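Local coordinates for protein coclaurine N-methyltransferase (PDB 6GKV) that transfers a methyl group from S-adenosyl-L-methionine to the ring nitrogen of coclaurine and related tetrahydroisoquinolines in alkaloid biosynthesis, at residues A[27-40]-A[232-246]. Sequence-based numbering, arbitrary orientation.
Sequences LIRRELARRLQWGY and TFAYHYEPLDDDDWF
Arg35, on helix 21-39, packs between Tyr235 and Leu240 of the mostly loop segment 232-246, which holds short strand 235-236 and follows strand 221-230 of the Rossmann-like methyltransferase sheet. Its CB points toward that segment. CG, anti to the backbone N (chi1 -177°), makes a van der Waals contact with Tyr235 OH at 3.7 Å; that hydroxyl is hydrogen-bonded to Trp342 NE1. Bends at chi2 and chi3 lay CD and NE along the ring, NE 3.3 Å from Tyr235 CE2. At CZ the guanidinium is sandwiched: Tyr235 lies over one face and Leu240 CD2 over the centre of the other, 3.4 Å from CZ. NH2 ends the chain with a hydrogen bond of 3.2 Å to Glu238 O, near the guanidinium plane (N-H...O 158°). The salt bridge from NH2 to Asp244 OD2 is long; that oxygen also accepts from Leu240 N across the type I turn 241-244 and is hydrogen-bonded to Thr247 OG1.

The same Leu240 CD2 makes a CH-pi contact with Trp38, 3.5 Å from the five-membered ring centroid, while Trp38 and Tyr235 form an offset edge-to-face pair. Where the helix ends, Gly39 CA sits over the Phe233 face, 3.4 Å from the ring centroid, evidence of close backbone-to-ring packing. Phe233 in turn directs its edge at the face of Tyr40 (planes 88° apart).

Toward the other end, Ile28 packs on Trp245 and Phe246, and Phe246 also touches helix 313-335, which contributes to the N-methylheliamine pocket. Arg34 NH2 makes a salt bridge to Asp241 OD2 (2.6 Å) and a hydrogen bond to OD1; NH1 forms a salt bridge with Glu31 OE1 within the helix, with weak hydrogen-bond geometry. A water joins Leu27 O, Glu31 OE2 and Trp245 NE1, accepting from the indole at 3.2 Å.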
loop_
_atom_site.group_PDB
_atom_site.type_symbol
_atom_site.label_atom_id
_atom_site.label_comp_id
_atom_site.label_asym_id
_atom_site.label_seq_id
_atom_site.Cartn_x
_atom_site.Cartn_y
_atom_site.Cartn_z
ATOM N N LEU A 27 -1.832 27.864 15.742
ATOM C CA LEU A 27 -2.188 28.229 14.367
ATOM C C LEU A 27 -1.783 27.140 13.378
ATOM O O LEU A 27 -2.460 26.928 12.361
ATOM C CB LEU A 27 -1.541 29.561 13.966
ATOM C CG LEU A 27 -2.090 30.815 14.654
ATOM C CD1 LEU A 27 -1.268 32.052 14.301
ATOM C CD2 LEU A 27 -3.545 31.021 14.282
ATOM N N ILE A 28 -0.663 26.484 13.671
ATOM C CA ILE A 28 -0.165 25.397 12.842
ATOM C C ILE A 28 -1.172 24.249 12.891
ATOM O O ILE A 28 -1.594 23.752 11.847
ATOM C CB ILE A 28 1.244 24.939 13.299
ATOM C CG1 ILE A 28 2.272 26.011 12.926
ATOM C CG2 ILE A 28 1.617 23.631 12.664
ATOM C CD1 ILE A 28 3.701 25.677 13.272
ATOM N N ARG A 29 -1.595 23.876 14.100
ATOM C CA ARG A 29 -2.557 22.794 14.285
ATOM C C ARG A 29 -3.827 23.022 13.495
ATOM O O ARG A 29 -4.476 22.061 13.072
ATOM C CB ARG A 29 -2.928 22.625 15.753
ATOM C CG ARG A 29 -1.796 22.186 16.598
ATOM C CD ARG A 29 -2.280 21.641 17.883
ATOM N NE ARG A 29 -1.193 21.671 18.838
ATOM C CZ ARG A 29 -1.130 22.526 19.847
ATOM N NH1 ARG A 29 -2.121 23.399 20.038
ATOM N NH2 ARG A 29 -0.086 22.499 20.670
ATOM N N ARG A 30 -4.188 24.288 13.310
ATOM C CA ARG A 30 -5.422 24.625 12.610
ATOM C C ARG A 30 -5.277 24.311 11.136
ATOM O O ARG A 30 -6.237 23.888 10.494
ATOM C CB ARG A 30 -5.781 26.100 12.781
ATOM C CG ARG A 30 -6.158 26.503 14.173
ATOM C CD ARG A 30 -6.685 27.946 14.147
ATOM N NE ARG A 30 -6.895 28.463 15.501
ATOM C CZ ARG A 30 -6.902 29.746 15.833
ATOM N NH1 ARG A 30 -6.712 30.687 14.912
ATOM N NH2 ARG A 30 -7.096 30.087 17.097
ATOM N N GLU A 31 -4.079 24.544 10.601
ATOM C CA GLU A 31 -3.801 24.250 9.193
ATOM C C GLU A 31 -3.686 22.745 8.988
ATOM O O GLU A 31 -4.248 22.201 8.040
ATOM C CB GLU A 31 -2.524 24.958 8.712
ATOM C CG GLU A 31 -2.675 26.447 8.555
ATOM C CD GLU A 31 -3.907 26.830 7.749
ATOM O OE1 GLU A 31 -4.038 26.358 6.597
ATOM O OE2 GLU A 31 -4.743 27.599 8.272
ATOM N N LEU A 32 -2.935 22.098 9.876
ATOM C CA LEU A 32 -2.831 20.649 9.904
ATOM C C LEU A 32 -4.214 20.006 9.842
ATOM O O LEU A 32 -4.511 19.257 8.917
ATOM C CB LEU A 32 -2.102 20.192 11.161
ATOM C CG LEU A 32 -0.615 20.512 11.188
ATOM C CD1 LEU A 32 0.023 19.806 12.370
ATOM C CD2 LEU A 32 0.027 20.087 9.872
ATOM N N ALA A 33 -5.055 20.334 10.816
ATOM C CA ALA A 33 -6.447 19.894 10.833
ATOM C C ALA A 33 -7.064 20.021 9.453
ATOM O O ALA A 33 -7.683 19.093 8.956
ATOM C CB ALA A 33 -7.248 20.707 11.841
ATOM N N ARG A 34 -6.862 21.172 8.824
ATOM C CA ARG A 34 -7.451 21.416 7.516
ATOM C C ARG A 34 -6.825 20.572 6.398
ATOM O O ARG A 34 -7.486 20.312 5.391
ATOM C CB ARG A 34 -7.334 22.888 7.147
ATOM C CG ARG A 34 -8.217 23.851 7.948
ATOM C CD ARG A 34 -7.952 25.305 7.503
ATOM N NE ARG A 34 -8.377 25.524 6.123
ATOM C CZ ARG A 34 -7.608 26.005 5.148
ATOM N NH1 ARG A 34 -6.343 26.346 5.375
ATOM N NH2 ARG A 34 -8.120 26.146 3.934
ATOM N N ARG A 35 -5.558 20.178 6.550
ATOM C CA ARG A 35 -4.908 19.341 5.539
ATOM C C ARG A 35 -5.446 17.912 5.659
ATOM O O ARG A 35 -5.755 17.266 4.652
ATOM C CB ARG A 35 -3.381 19.354 5.682
ATOM C CG ARG A 35 -2.660 18.533 4.588
ATOM C CD ARG A 35 -1.955 19.469 3.644
ATOM N NE ARG A 35 -2.423 19.340 2.279
ATOM C CZ ARG A 35 -2.163 20.222 1.325
ATOM N NH1 ARG A 35 -2.633 20.029 0.098
ATOM N NH2 ARG A 35 -1.439 21.294 1.606
ATOM N N LEU A 36 -5.582 17.430 6.892
ATOM C CA LEU A 36 -6.232 16.145 7.129
ATOM C C LEU A 36 -7.615 16.096 6.477
ATOM O O LEU A 36 -8.020 15.086 5.897
ATOM C CB LEU A 36 -6.351 15.873 8.624
ATOM C CG LEU A 36 -5.026 15.600 9.337
ATOM C CD1 LEU A 36 -5.313 15.051 10.722
ATOM C CD2 LEU A 36 -4.159 14.641 8.543
ATOM N N GLN A 37 -8.329 17.204 6.560
ATOM C CA GLN A 37 -9.701 17.261 6.077
ATOM C C GLN A 37 -9.714 17.211 4.559
ATOM O O GLN A 37 -10.592 16.613 3.946
ATOM C CB GLN A 37 -10.385 18.532 6.591
ATOM C CG GLN A 37 -11.796 18.756 6.098
ATOM C CD GLN A 37 -12.800 17.869 6.790
ATOM O OE1 GLN A 37 -12.792 17.742 8.018
ATOM N NE2 GLN A 37 -13.679 17.247 6.006
ATOM N N TRP A 38 -8.717 17.851 3.964
ATOM C CA TRP A 38 -8.556 17.906 2.523
ATOM C C TRP A 38 -7.977 16.585 2.021
ATOM O O TRP A 38 -8.285 16.135 0.917
ATOM C CB TRP A 38 -7.654 19.094 2.167
ATOM C CG TRP A 38 -7.079 19.098 0.790
ATOM C CD1 TRP A 38 -7.533 19.810 -0.282
ATOM C CD2 TRP A 38 -5.918 18.379 0.336
ATOM N NE1 TRP A 38 -6.738 19.568 -1.379
ATOM C CE2 TRP A 38 -5.738 18.697 -1.026
ATOM C CE3 TRP A 38 -5.030 17.470 0.945
ATOM C CZ2 TRP A 38 -4.702 18.147 -1.793
ATOM C CZ3 TRP A 38 -4.005 16.927 0.184
ATOM C CH2 TRP A 38 -3.853 17.258 -1.170
ATOM N N GLY A 39 -7.154 15.964 2.859
ATOM C CA GLY A 39 -6.539 14.688 2.546
ATOM C C GLY A 39 -7.403 13.437 2.622
ATOM O O GLY A 39 -7.405 12.639 1.684
ATOM N N TYR A 40 -8.118 13.234 3.727
ATOM C CA TYR A 40 -8.953 12.032 3.856
ATOM C C TYR A 40 -10.158 12.086 2.910
ATOM O O TYR A 40 -10.691 13.162 2.625
ATOM C CB TYR A 40 -9.418 11.826 5.309
ATOM C CG TYR A 40 -8.331 11.248 6.205
ATOM C CD1 TYR A 40 -7.750 9.992 5.946
ATOM C CD2 TYR A 40 -7.896 11.950 7.319
ATOM C CE1 TYR A 40 -6.742 9.475 6.784
ATOM C CE2 TYR A 40 -6.908 11.447 8.149
ATOM C CZ TYR A 40 -6.331 10.225 7.887
ATOM O OH TYR A 40 -5.326 9.802 8.744
ATOM N N THR A 232 -1.784 7.680 5.093
ATOM C CA THR A 232 -2.796 7.310 4.099
ATOM C C THR A 232 -2.722 8.034 2.754
ATOM O O THR A 232 -2.713 7.388 1.701
ATOM C CB THR A 232 -4.160 7.550 4.682
ATOM O OG1 THR A 232 -4.235 6.831 5.911
ATOM C CG2 THR A 232 -5.255 7.103 3.726
ATOM N N PHE A 233 -2.695 9.368 2.777
ATOM C CA PHE A 233 -2.719 10.096 1.516
ATOM C C PHE A 233 -1.354 10.661 1.142
ATOM O O PHE A 233 -0.396 10.594 1.914
ATOM C CB PHE A 233 -3.802 11.202 1.517
ATOM C CG PHE A 233 -3.745 12.178 2.684
ATOM C CD1 PHE A 233 -2.883 13.265 2.666
ATOM C CD2 PHE A 233 -4.633 12.061 3.753
ATOM C CE1 PHE A 233 -2.857 14.179 3.716
ATOM C CE2 PHE A 233 -4.612 12.981 4.807
ATOM C CZ PHE A 233 -3.718 14.032 4.784
ATOM N N ALA A 234 -1.249 11.156 -0.079
ATOM C CA ALA A 234 0.016 11.685 -0.558
ATOM C C ALA A 234 -0.258 13.016 -1.232
ATOM O O ALA A 234 -1.376 13.244 -1.715
ATOM C CB ALA A 234 0.691 10.705 -1.521
ATOM N N TYR A 235 0.737 13.903 -1.258
ATOM C CA TYR A 235 0.513 15.206 -1.893
ATOM C C TYR A 235 1.756 16.049 -2.125
ATOM O O TYR A 235 2.715 16.039 -1.331
ATOM C CB TYR A 235 -0.500 16.028 -1.082
ATOM C CG TYR A 235 -0.160 16.263 0.385
ATOM C CD1 TYR A 235 -0.230 15.233 1.315
ATOM C CD2 TYR A 235 0.183 17.530 0.844
ATOM C CE1 TYR A 235 0.059 15.450 2.662
ATOM C CE2 TYR A 235 0.475 17.756 2.177
ATOM C CZ TYR A 235 0.401 16.709 3.085
ATOM O OH TYR A 235 0.682 16.924 4.408
ATOM N N HIS A 236 1.737 16.757 -3.252
ATOM C CA HIS A 236 2.667 17.864 -3.495
ATOM C C HIS A 236 2.541 18.851 -2.334
ATOM O O HIS A 236 1.415 19.159 -1.915
ATOM C CB HIS A 236 2.354 18.597 -4.806
ATOM C CG HIS A 236 2.676 17.832 -6.054
ATOM N ND1 HIS A 236 3.965 17.696 -6.535
ATOM C CD2 HIS A 236 1.872 17.234 -6.969
ATOM C CE1 HIS A 236 3.943 17.016 -7.668
ATOM N NE2 HIS A 236 2.683 16.723 -7.956
ATOM N N TYR A 237 3.655 19.350 -1.794
ATOM C CA TYR A 237 3.522 20.363 -0.738
ATOM C C TYR A 237 3.259 21.717 -1.403
ATOM O O TYR A 237 4.160 22.530 -1.551
ATOM C CB TYR A 237 4.747 20.372 0.224
ATOM C CG TYR A 237 4.266 20.554 1.659
ATOM C CD1 TYR A 237 3.061 19.980 2.019
ATOM C CD2 TYR A 237 4.998 21.231 2.658
ATOM C CE1 TYR A 237 2.536 20.110 3.253
ATOM C CE2 TYR A 237 4.462 21.334 3.977
ATOM C CZ TYR A 237 3.225 20.771 4.244
ATOM O OH TYR A 237 2.588 20.822 5.470
ATOM N N GLU A 238 2.006 21.894 -1.845
ATOM C CA GLU A 238 1.473 23.143 -2.413
ATOM C C GLU A 238 0.278 23.604 -1.577
ATOM O O GLU A 238 -0.465 22.775 -1.087
ATOM C CB GLU A 238 1.011 22.964 -3.867
ATOM C CG GLU A 238 1.969 22.232 -4.791
ATOM C CD GLU A 238 1.309 21.770 -6.097
ATOM O OE1 GLU A 238 0.060 21.804 -6.189
ATOM O OE2 GLU A 238 2.045 21.366 -7.030
ATOM N N PRO A 239 0.070 24.929 -1.433
ATOM C CA PRO A 239 -0.992 25.446 -0.542
ATOM C C PRO A 239 -2.395 24.875 -0.811
ATOM O O PRO A 239 -2.760 24.712 -1.977
ATOM C CB PRO A 239 -0.967 26.961 -0.819
ATOM C CG PRO A 239 0.429 27.223 -1.277
ATOM C CD PRO A 239 0.840 26.018 -2.069
ATOM N N LEU A 240 -3.152 24.580 0.252
ATOM C CA LEU A 240 -4.545 24.145 0.113
ATOM C C LEU A 240 -5.330 25.189 -0.625
ATOM O O LEU A 240 -5.934 24.943 -1.670
ATOM C CB LEU A 240 -5.211 23.928 1.465
ATOM C CG LEU A 240 -4.718 22.807 2.347
ATOM C CD1 LEU A 240 -5.288 22.963 3.733
ATOM C CD2 LEU A 240 -5.214 21.575 1.723
ATOM N N ASP A 241 -5.320 26.368 -0.017
ATOM C CA ASP A 241 -5.952 27.553 -0.547
ATOM C C ASP A 241 -5.139 28.764 -0.080
ATOM O O ASP A 241 -4.118 28.601 0.591
ATOM C CB ASP A 241 -7.407 27.645 -0.090
ATOM C CG ASP A 241 -7.556 27.632 1.424
ATOM O OD1 ASP A 241 -6.541 27.611 2.160
ATOM O OD2 ASP A 241 -8.708 27.660 1.890
ATOM N N ASP A 242 -5.601 29.965 -0.421
ATOM C CA ASP A 242 -4.900 31.193 -0.071
ATOM C C ASP A 242 -4.700 31.371 1.435
ATOM O O ASP A 242 -3.702 31.953 1.860
ATOM C CB ASP A 242 -5.652 32.393 -0.638
ATOM C CG ASP A 242 -5.658 32.406 -2.152
ATOM O OD1 ASP A 242 -4.596 32.706 -2.739
ATOM O OD2 ASP A 242 -6.715 32.110 -2.750
ATOM N N ASP A 243 -5.640 30.862 2.235
ATOM C CA ASP A 243 -5.538 30.954 3.690
ATOM C C ASP A 243 -4.522 29.979 4.291
ATOM O O ASP A 243 -4.248 30.030 5.489
ATOM C CB ASP A 243 -6.908 30.749 4.338
ATOM C CG ASP A 243 -7.866 31.909 4.070
ATOM O OD1 ASP A 243 -8.403 32.004 2.947
ATOM O OD2 ASP A 243 -8.077 32.737 4.982
ATOM N N ASP A 244 -3.970 29.096 3.459
ATOM C CA ASP A 244 -2.909 28.170 3.873
ATOM C C ASP A 244 -1.560 28.878 3.847
ATOM O O ASP A 244 -0.933 29.008 2.792
ATOM C CB ASP A 244 -2.886 26.937 2.961
ATOM C CG ASP A 244 -1.805 25.906 3.340
ATOM O OD1 ASP A 244 -1.079 26.085 4.346
ATOM O OD2 ASP A 244 -1.694 24.888 2.611
ATOM N N TRP A 245 -1.123 29.326 5.019
ATOM C CA TRP A 245 0.173 29.975 5.171
ATOM C C TRP A 245 1.253 28.962 5.554
ATOM O O TRP A 245 2.441 29.218 5.376
ATOM C CB TRP A 245 0.094 31.091 6.231
ATOM C CG TRP A 245 -0.271 30.568 7.545
ATOM C CD1 TRP A 245 -1.539 30.403 8.035
ATOM C CD2 TRP A 245 0.610 30.072 8.544
ATOM N NE1 TRP A 245 -1.496 29.836 9.293
ATOM C CE2 TRP A 245 -0.162 29.619 9.639
ATOM C CE3 TRP A 245 2.012 29.961 8.642
ATOM C CZ2 TRP A 245 0.371 29.071 10.802
ATOM C CZ3 TRP A 245 2.569 29.415 9.815
ATOM C CH2 TRP A 245 1.747 28.965 10.869
ATOM N N PHE A 246 0.839 27.801 6.059
ATOM C CA PHE A 246 1.766 26.823 6.646
ATOM C C PHE A 246 2.567 26.031 5.598
ATOM O O PHE A 246 3.746 25.679 5.807
ATOM C CB PHE A 246 0.977 25.850 7.552
ATOM C CG PHE A 246 1.816 24.716 8.131
ATOM C CD1 PHE A 246 2.671 24.938 9.200
ATOM C CD2 PHE A 246 1.720 23.435 7.623
ATOM C CE1 PHE A 246 3.436 23.913 9.730
ATOM C CE2 PHE A 246 2.489 22.419 8.138
ATOM C CZ PHE A 246 3.341 22.659 9.197
HETATM O O HOH W 1 -3.849 28.752 11.186
#